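Local coordinates for glyoxalase family protein (Listeria monocytogenes, PDB 2P7Q) that confers resistance to fosfomycin, most likely by catalysing the manganese-dependent hydration of this antibiotic, at residues I25-E30 against T83-A88; E44-F47 against L52-C55; S106-F109 against H115-E118. The protein carries 1 engineered substitution. One frame throughout, in Å; residues are numbered along the deposited sequence.

Contact 1 of 3, residues I25-E30 against T83-A88; sequences IFNAEE and TERIKA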
loop_
_atom_site.group_PDB
_atom_site.type_symbol
_atom_site.label_atom_id
_atom_site.label_comp_id
_atom_site.label_asym_id
_atom_site.label_seq_id
_atom_site.Cartn_x
_atom_site.Cartn_y
_atom_site.Cartn_z
ATOM N N ILE A 25 2.286 16.042 -7.295
ATOM C CA ILE A 25 1.195 15.186 -7.736
ATOM C C ILE A 25 0.057 14.981 -6.734
ATOM O O ILE A 25 -1.105 15.252 -7.036
ATOM C CB ILE A 25 1.747 13.813 -8.154
ATOM C CG1 ILE A 25 2.803 14.012 -9.243
ATOM C CG2 ILE A 25 0.624 12.921 -8.657
ATOM C CD1 ILE A 25 3.445 12.748 -9.733
ATOM N N PHE A 26 0.394 14.520 -5.536
ATOM C CA PHE A 26 -0.615 14.247 -4.522
ATOM C C PHE A 26 -0.937 15.365 -3.542
ATOM O O PHE A 26 -1.650 15.129 -2.572
ATOM C CB PHE A 26 -0.213 13.012 -3.717
ATOM C CG PHE A 26 0.154 11.825 -4.559
ATOM C CD1 PHE A 26 1.462 11.637 -4.988
ATOM C CD2 PHE A 26 -0.800 10.884 -4.911
ATOM C CE1 PHE A 26 1.816 10.523 -5.752
ATOM C CE2 PHE A 26 -0.450 9.769 -5.675
ATOM C CZ PHE A 26 0.861 9.590 -6.093
ATOM N N ASN A 27 -0.434 16.574 -3.769
ATOM C CA ASN A 27 -0.708 17.667 -2.838
ATOM C C ASN A 27 -0.352 17.174 -1.434
ATOM O O ASN A 27 -1.013 17.528 -0.460
ATOM C CB ASN A 27 -2.199 18.053 -2.874
ATOM C CG ASN A 27 -2.617 18.734 -4.183
ATOM O OD1 ASN A 27 -2.423 18.202 -5.273
ATOM N ND2 ASN A 27 -3.207 19.918 -4.064
ATOM N N ALA A 28 0.687 16.346 -1.336
ATOM C CA ALA A 28 1.100 15.784 -0.047
ATOM C C ALA A 28 1.497 16.841 0.979
ATOM O O ALA A 28 2.296 17.733 0.695
ATOM C CB ALA A 28 2.239 14.797 -0.246
ATOM N N GLU A 29 0.931 16.725 2.179
ATOM C CA GLU A 29 1.190 17.663 3.260
ATOM C C GLU A 29 2.280 17.145 4.174
ATOM O O GLU A 29 2.014 16.300 5.036
ATOM C CB GLU A 29 -0.076 17.885 4.086
ATOM C CG GLU A 29 0.091 18.865 5.244
ATOM C CD GLU A 29 -1.092 18.866 6.207
ATOM O OE1 GLU A 29 -2.223 18.518 5.784
ATOM O OE2 GLU A 29 -0.892 19.230 7.389
ATOM N N GLU A 30 3.501 17.642 3.990
ATOM C CA GLU A 30 4.607 17.223 4.839
ATOM C C GLU A 30 4.250 17.625 6.266
ATOM O O GLU A 30 3.819 18.745 6.508
ATOM C CB GLU A 30 5.910 17.894 4.398
ATOM C CG GLU A 30 7.111 17.569 5.269
ATOM C CD GLU A 30 8.436 18.010 4.649
ATOM O OE1 GLU A 30 9.403 18.228 5.401
ATOM O OE2 GLU A 30 8.522 18.122 3.415
ATOM N N THR A 83 -3.670 13.326 -15.587
ATOM C CA THR A 83 -2.843 12.784 -16.659
ATOM C C THR A 83 -1.997 13.909 -17.256
ATOM O O THR A 83 -0.951 13.670 -17.860
ATOM C CB THR A 83 -3.704 12.165 -17.794
ATOM O OG1 THR A 83 -4.546 11.133 -17.261
ATOM C CG2 THR A 83 -2.814 11.590 -18.873
ATOM N N GLU A 84 -2.476 15.134 -17.102
ATOM C CA GLU A 84 -1.762 16.294 -17.613
ATOM C C GLU A 84 -0.648 16.632 -16.603
ATOM O O GLU A 84 0.494 16.866 -16.977
ATOM C CB GLU A 84 -2.747 17.457 -17.756
ATOM C CG GLU A 84 -2.233 18.638 -18.522
ATOM C CD GLU A 84 -2.030 18.330 -19.985
ATOM O OE1 GLU A 84 -2.992 17.868 -20.634
ATOM O OE2 GLU A 84 -0.906 18.556 -20.488
ATOM N N ARG A 85 -0.997 16.619 -15.316
ATOM C CA ARG A 85 -0.061 16.911 -14.237
ATOM C C ARG A 85 1.084 15.910 -14.170
ATOM O O ARG A 85 2.218 16.270 -13.866
ATOM C CB ARG A 85 -0.788 16.906 -12.897
ATOM C CG ARG A 85 -1.894 17.918 -12.805
ATOM C CD ARG A 85 -2.694 17.715 -11.539
ATOM N NE ARG A 85 -1.857 17.791 -10.354
ATOM C CZ ARG A 85 -2.328 17.912 -9.122
ATOM N NH1 ARG A 85 -3.635 17.967 -8.919
ATOM N NH2 ARG A 85 -1.499 18.005 -8.096
ATOM N N ILE A 86 0.776 14.647 -14.426
ATOM C CA ILE A 86 1.782 13.593 -14.403
ATOM C C ILE A 86 2.695 13.788 -15.613
ATOM O O ILE A 86 3.921 13.809 -15.492
ATOM C CB ILE A 86 1.105 12.202 -14.464
ATOM C CG1 ILE A 86 0.263 11.977 -13.209
ATOM C CG2 ILE A 86 2.132 11.114 -14.605
ATOM C CD1 ILE A 86 1.032 12.070 -11.935
ATOM N N LYS A 87 2.075 13.935 -16.778
ATOM C CA LYS A 87 2.797 14.144 -18.024
ATOM C C LYS A 87 3.720 15.373 -17.925
ATOM O O LYS A 87 4.872 15.343 -18.365
ATOM C CB LYS A 87 1.791 14.333 -19.166
ATOM C CG LYS A 87 2.399 14.339 -20.559
ATOM C CD LYS A 87 1.380 14.721 -21.634
ATOM C CE LYS A 87 0.202 13.747 -21.697
ATOM N NZ LYS A 87 -0.803 14.109 -22.756
ATOM N N ALA A 88 3.211 16.444 -17.330
ATOM C CA ALA A 88 3.974 17.675 -17.195
ATOM C C ALA A 88 5.222 17.551 -16.337
ATOM O O ALA A 88 6.044 18.462 -16.315
ATOM C CB ALA A 88 3.089 18.770 -16.644
#
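Arg85 and Asn27 supply the polar half of this contact, Ile25 and Ile86 the apolar half. Arg85 NH2 donates a hydrogen bond to Asn27 OD1 over 3.0 Å. The bond is nearly straight, with 175° at the hydrogen, and OD1 sits at the edge of the guanidinium, in its plane. The Asn27 amide is turned 62° from that plane. The chain of Arg85 bends at chi3 (57°), which carries its end over to helix 15-26. There the same NH2 also bonds to the carbonyl O of Asn24. The carbonyl O of Ile25 lies over one face of the guanidinium, poorly angled for a bond.

In the apolar part, Ile86 CD1 fits against both branches of Ile25, CD1 at 3.3 Å and CG2 nearly as close. The two side chains cross at about a right angle. Both helices lie against the sheets of the glyoxalase-type fold, with Ile86 on Phe109 of strand 106-110.

Through Asn24 O and Asn27 OD1, Arg85 joins helix 79-87 to the C-terminal part of helix 15-26 and to Asn27, which has positive phi. Its charge would probably suit the carbonyl oxygens gathered there.

Contact 2 of 3, residues E44-F47 against L52-C55; sequences EKFF and LWIC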
loop_
_atom_site.group_PDB
_atom_site.type_symbol
_atom_site.label_atom_id
_atom_site.label_comp_id
_atom_site.label_asym_id
_atom_site.label_seq_id
_atom_site.Cartn_x
_atom_site.Cartn_y
_atom_site.Cartn_z
ATOM N N GLU A 44 14.334 10.970 6.948
ATOM C CA GLU A 44 12.975 10.629 6.558
ATOM C C GLU A 44 11.944 11.738 6.730
ATOM O O GLU A 44 12.145 12.703 7.468
ATOM C CB GLU A 44 12.523 9.404 7.348
ATOM C CG GLU A 44 12.587 9.607 8.849
ATOM C CD GLU A 44 11.935 8.481 9.627
ATOM O OE1 GLU A 44 12.316 7.309 9.434
ATOM O OE2 GLU A 44 11.038 8.774 10.442
ATOM N N LYS A 45 10.823 11.577 6.038
ATOM C CA LYS A 45 9.733 12.538 6.108
ATOM C C LYS A 45 8.366 11.841 6.131
ATOM O O LYS A 45 8.189 10.754 5.572
ATOM C CB LYS A 45 9.828 13.514 4.930
ATOM C CG LYS A 45 11.087 14.363 4.952
ATOM C CD LYS A 45 11.184 15.270 3.746
ATOM C CE LYS A 45 12.347 16.267 3.896
ATOM N NZ LYS A 45 12.553 17.147 2.695
ATOM N N PHE A 46 7.411 12.471 6.804
ATOM C CA PHE A 46 6.060 11.945 6.919
ATOM C C PHE A 46 5.097 12.907 6.239
ATOM O O PHE A 46 5.192 14.120 6.421
ATOM C CB PHE A 46 5.643 11.833 8.389
ATOM C CG PHE A 46 6.517 10.935 9.218
ATOM C CD1 PHE A 46 6.387 10.925 10.605
ATOM C CD2 PHE A 46 7.454 10.091 8.623
ATOM C CE1 PHE A 46 7.178 10.084 11.390
ATOM C CE2 PHE A 46 8.253 9.241 9.399
ATOM C CZ PHE A 46 8.114 9.239 10.783
ATOM N N PHE A 47 4.154 12.379 5.468
ATOM C CA PHE A 47 3.181 13.249 4.823
ATOM C C PHE A 47 1.759 12.738 5.034
ATOM O O PHE A 47 1.539 11.595 5.436
ATOM C CB PHE A 47 3.446 13.350 3.317
ATOM C CG PHE A 47 4.873 13.633 2.962
ATOM C CD1 PHE A 47 5.842 12.643 3.085
ATOM C CD2 PHE A 47 5.247 14.884 2.475
ATOM C CE1 PHE A 47 7.163 12.882 2.727
ATOM C CE2 PHE A 47 6.571 15.139 2.111
ATOM C CZ PHE A 47 7.533 14.133 2.237
ATOM N N LEU A 52 -4.389 9.438 4.495
ATOM C CA LEU A 52 -3.317 8.472 4.674
ATOM C C LEU A 52 -1.981 9.030 5.166
ATOM O O LEU A 52 -1.512 10.061 4.700
ATOM C CB LEU A 52 -3.107 7.700 3.368
ATOM C CG LEU A 52 -1.989 6.655 3.416
ATOM C CD1 LEU A 52 -2.093 5.830 4.695
ATOM C CD2 LEU A 52 -2.076 5.764 2.180
ATOM N N TRP A 53 -1.371 8.324 6.109
ATOM C CA TRP A 53 -0.082 8.703 6.673
ATOM C C TRP A 53 1.037 7.994 5.877
ATOM O O TRP A 53 1.283 6.805 6.056
ATOM C CB TRP A 53 -0.073 8.311 8.163
ATOM C CG TRP A 53 1.242 8.425 8.883
ATOM C CD1 TRP A 53 2.361 9.085 8.458
ATOM C CD2 TRP A 53 1.574 7.858 10.163
ATOM N NE1 TRP A 53 3.369 8.962 9.391
ATOM C CE2 TRP A 53 2.914 8.215 10.446
ATOM C CE3 TRP A 53 0.872 7.084 11.097
ATOM C CZ2 TRP A 53 3.566 7.822 11.623
ATOM C CZ3 TRP A 53 1.524 6.694 12.270
ATOM C CH2 TRP A 53 2.858 7.065 12.519
ATOM N N ILE A 54 1.696 8.731 4.983
ATOM C CA ILE A 54 2.773 8.176 4.155
ATOM C C ILE A 54 4.147 8.534 4.703
ATOM O O ILE A 54 4.414 9.691 5.010
ATOM C CB ILE A 54 2.724 8.719 2.710
ATOM C CG1 ILE A 54 1.305 8.632 2.157
ATOM C CG2 ILE A 54 3.670 7.915 1.822
ATOM C CD1 ILE A 54 0.791 7.225 2.049
ATOM N N CYS A 55 5.021 7.541 4.813
ATOM C CA CYS A 55 6.371 7.766 5.306
ATOM C C CYS A 55 7.402 7.463 4.231
ATOM O O CYS A 55 7.310 6.459 3.532
ATOM C CB CYS A 55 6.653 6.896 6.517
ATOM S SG CYS A 55 5.693 7.331 7.955
#
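Phe46 packs against both Cys55 and Trp53, and this is the tight part of the contact. Cys55 SG stands over a face of the Phe46 ring, 3.8 Å from its centroid and 31° off the normal. It sits above the CD2 side of the ring, with CD2 only 3.3 Å from SG. Trp53 makes an offset edge-to-face pair with the same ring: the edge of Trp53 is turned toward the face of Phe46, planes 66° apart. The two aromatic side chains lie side by side and point the same way. With CG of Trp53 anti to the backbone N (chi1 171°), the indole comes alongside Phe46, and NE1 approaches Phe46 CG to 3.7 Å. NE1 is buried and has no hydrogen-bond partner in the model. Trp53 also meets the ring of His7 and packs on Leu124 of the second subunit.

The backbone beneath is regular. Phe47 N bonds to Ile54 O at 2.7 Å, and Ile54 N bonds back to Phe47 O at 2.9 Å. Phe46 and Cys55 form the neighbouring non-hydrogen-bonded pair, where Phe46 CA makes a CA-H...O contact with Ile54 O. This hairpin supplies the last two strands of a beta-alpha-beta-beta-beta unit, the module of the glyoxalase superfamily. Phe47 and Ile54 point to the other face of the sheet, where Phe47 packs on Thr19 and Leu22 of helix 15-26.

The Glu44 end is looser. Glu44 and Lys45 are partly exposed, and their side chains make no contact with 52-55. Lys45 runs out extended. Glu44 and Cys55 both touch the bound dihydroxypropylphosphonate, and Glu44 is probably the proton acceptor of the active site.

Contact 3 of 3, residues S106-F109 against H115-E118; sequences SIYF and HLFE. With MN (manganese (II) ion), chain G; GG6 ([(1S,2S)-1,2-dihydroxypropyl]phosphonic acid), chain H.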
loop_
_atom_site.group_PDB
_atom_site.type_symbol
_atom_site.label_atom_id
_atom_site.label_comp_id
_atom_site.label_asym_id
_atom_site.label_seq_id
_atom_site.Cartn_x
_atom_site.Cartn_y
_atom_site.Cartn_z
ATOM N N SER A 106 -8.372 4.320 -14.958
ATOM C CA SER A 106 -7.244 4.380 -14.030
ATOM C C SER A 106 -6.005 4.983 -14.695
ATOM O O SER A 106 -5.867 4.955 -15.921
ATOM C CB SER A 106 -6.870 2.985 -13.523
ATOM O OG SER A 106 -7.888 2.401 -12.738
ATOM N N ILE A 107 -5.112 5.527 -13.871
ATOM C CA ILE A 107 -3.843 6.088 -14.342
ATOM C C ILE A 107 -2.756 5.394 -13.530
ATOM O O ILE A 107 -2.759 5.452 -12.300
ATOM C CB ILE A 107 -3.701 7.612 -14.063
ATOM C CG1 ILE A 107 -4.777 8.411 -14.789
ATOM C CG2 ILE A 107 -2.338 8.095 -14.525
ATOM C CD1 ILE A 107 -4.804 9.878 -14.364
ATOM N N TYR A 108 -1.834 4.724 -14.206
ATOM C CA TYR A 108 -0.746 4.049 -13.503
ATOM C C TYR A 108 0.553 4.772 -13.825
ATOM O O TYR A 108 0.714 5.301 -14.925
ATOM C CB TYR A 108 -0.661 2.576 -13.921
ATOM C CG TYR A 108 -1.637 1.662 -13.193
ATOM C CD1 TYR A 108 -2.819 1.219 -13.799
ATOM C CD2 TYR A 108 -1.359 1.215 -11.901
ATOM C CE1 TYR A 108 -3.691 0.346 -13.130
ATOM C CE2 TYR A 108 -2.225 0.352 -11.231
ATOM C CZ TYR A 108 -3.383 -0.082 -11.847
ATOM O OH TYR A 108 -4.208 -0.959 -11.162
ATOM N N PHE A 109 1.480 4.792 -12.872
ATOM C CA PHE A 109 2.743 5.480 -13.078
ATOM C C PHE A 109 3.717 5.200 -11.941
ATOM O O PHE A 109 3.308 4.773 -10.864
ATOM C CB PHE A 109 2.469 6.980 -13.186
ATOM C CG PHE A 109 1.816 7.570 -11.964
ATOM C CD1 PHE A 109 2.585 8.055 -10.914
ATOM C CD2 PHE A 109 0.431 7.630 -11.860
ATOM C CE1 PHE A 109 1.985 8.593 -9.776
ATOM C CE2 PHE A 109 -0.182 8.164 -10.728
ATOM C CZ PHE A 109 0.599 8.646 -9.684
ATOM N N HIS A 115 8.150 2.425 -7.514
ATOM C CA HIS A 115 6.922 2.272 -6.753
ATOM C C HIS A 115 5.736 2.511 -7.683
ATOM O O HIS A 115 5.529 3.629 -8.145
ATOM C CB HIS A 115 6.859 3.271 -5.607
ATOM C CG HIS A 115 7.907 3.069 -4.557
ATOM N ND1 HIS A 115 9.216 3.464 -4.724
ATOM C CD2 HIS A 115 7.825 2.564 -3.303
ATOM C CE1 HIS A 115 9.893 3.220 -3.616
ATOM N NE2 HIS A 115 9.073 2.675 -2.738
ATOM N N LEU A 116 4.954 1.468 -7.957
ATOM C CA LEU A 116 3.799 1.613 -8.839
ATOM C C LEU A 116 2.653 2.304 -8.102
ATOM O O LEU A 116 2.236 1.879 -7.023
ATOM C CB LEU A 116 3.341 0.249 -9.354
ATOM C CG LEU A 116 2.243 0.269 -10.421
ATOM C CD1 LEU A 116 2.671 1.113 -11.608
ATOM C CD2 LEU A 116 1.952 -1.157 -10.874
ATOM N N PHE A 117 2.171 3.392 -8.685
ATOM C CA PHE A 117 1.081 4.158 -8.108
ATOM C C PHE A 117 -0.080 4.138 -9.066
ATOM O O PHE A 117 0.077 3.829 -10.252
ATOM C CB PHE A 117 1.487 5.626 -7.869
ATOM C CG PHE A 117 2.341 5.835 -6.658
ATOM C CD1 PHE A 117 3.718 5.728 -6.738
ATOM C CD2 PHE A 117 1.757 6.084 -5.424
ATOM C CE1 PHE A 117 4.512 5.859 -5.607
ATOM C CE2 PHE A 117 2.544 6.218 -4.280
ATOM C CZ PHE A 117 3.927 6.102 -4.376
ATOM N N GLU A 118 -1.249 4.485 -8.550
ATOM C CA GLU A 118 -2.447 4.529 -9.367
ATOM C C GLU A 118 -3.463 5.509 -8.836
ATOM O O GLU A 118 -3.651 5.635 -7.635
ATOM C CB GLU A 118 -3.103 3.148 -9.453
ATOM C CG GLU A 118 -4.569 3.200 -9.883
ATOM C CD GLU A 118 -5.234 1.835 -9.873
ATOM O OE1 GLU A 118 -4.847 1.007 -9.014
ATOM O OE2 GLU A 118 -6.143 1.599 -10.707
HETATM MN MN MN G . -5.563 -1.306 -8.858
HETATM O O1 GG6 H . -6.871 -1.135 -10.518
HETATM C C2 GG6 H . -8.069 -1.962 -10.615
HETATM C C3 GG6 H . -8.958 -1.435 -11.800
HETATM C C1 GG6 H . -7.704 -3.475 -10.863
HETATM O O2 GG6 H . -6.996 -3.630 -12.086
HETATM P P GG6 H . -6.701 -4.157 -9.566
HETATM O O3 GG6 H . -7.445 -4.048 -8.203
HETATM O O4 GG6 H . -6.447 -5.533 -9.885
HETATM O O5 GG6 H . -5.319 -3.390 -9.459
#
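Glu118 binds the manganese ion through OE1 at 2.4 Å, and its other oxygen, OE2, accepts a hydrogen bond from Ser106 OG at 2.8 Å. OG meets OE2 nearly along its C-O axis. Ser106 OG also bonds to His120 ND1. Tyr108 OH donates to O1 of the bound diol phosphonate at 2.7 Å. O1, the phosphonate O5, His69 and His7 of the second subunit are further metal ligands. Tyr108 OH is another, a long one at 2.7 Å from the manganese.

Tyr108 and Glu118 run side by side on one face of the sheet, as a non-hydrogen-bonded pair of the antiparallel hairpin 106-110 and 116-120. Such strands line the metal cleft in the glyoxalase superfamily, and here two subunits share the site. CG of Glu118 is anti to the backbone N (chi1 161°), which lays it over the Tyr108 ring in a CH-pi contact, 4.1 Å from the centroid. The chain then runs on extended to the metal.

Phe109 and Phe117 are the hydrogen-bonded pair, joined by Phe117 N to Phe109 O at 2.8 Å and Phe109 N to Phe117 O at 3.1 Å. On the opposite face, Phe117 CB sits over the Phe109 ring.

How the contacts relate
Contacts 2 and 3 are buried antiparallel hairpins, one in each of the two sheets. Contact 1 is partly buried and joins two helices. Each hairpin turns one face to a ligand site and the other to a helical layer. Contact 1 meets both: Ala28 and Glu30 pack on Phe47 of contact 2, while Phe26 reaches Phe109 and Thr83 reaches Ile107 of contact 3. Contacts 2 and 3 do not touch; their centres are about 18 Å apart. The chemistry follows position. An arginine and an asparagine amide lie on the more solvent-exposed side of contact 1, sulfur and aromatic rings fill contact 2, and contact 3 adds metal-binding oxygen.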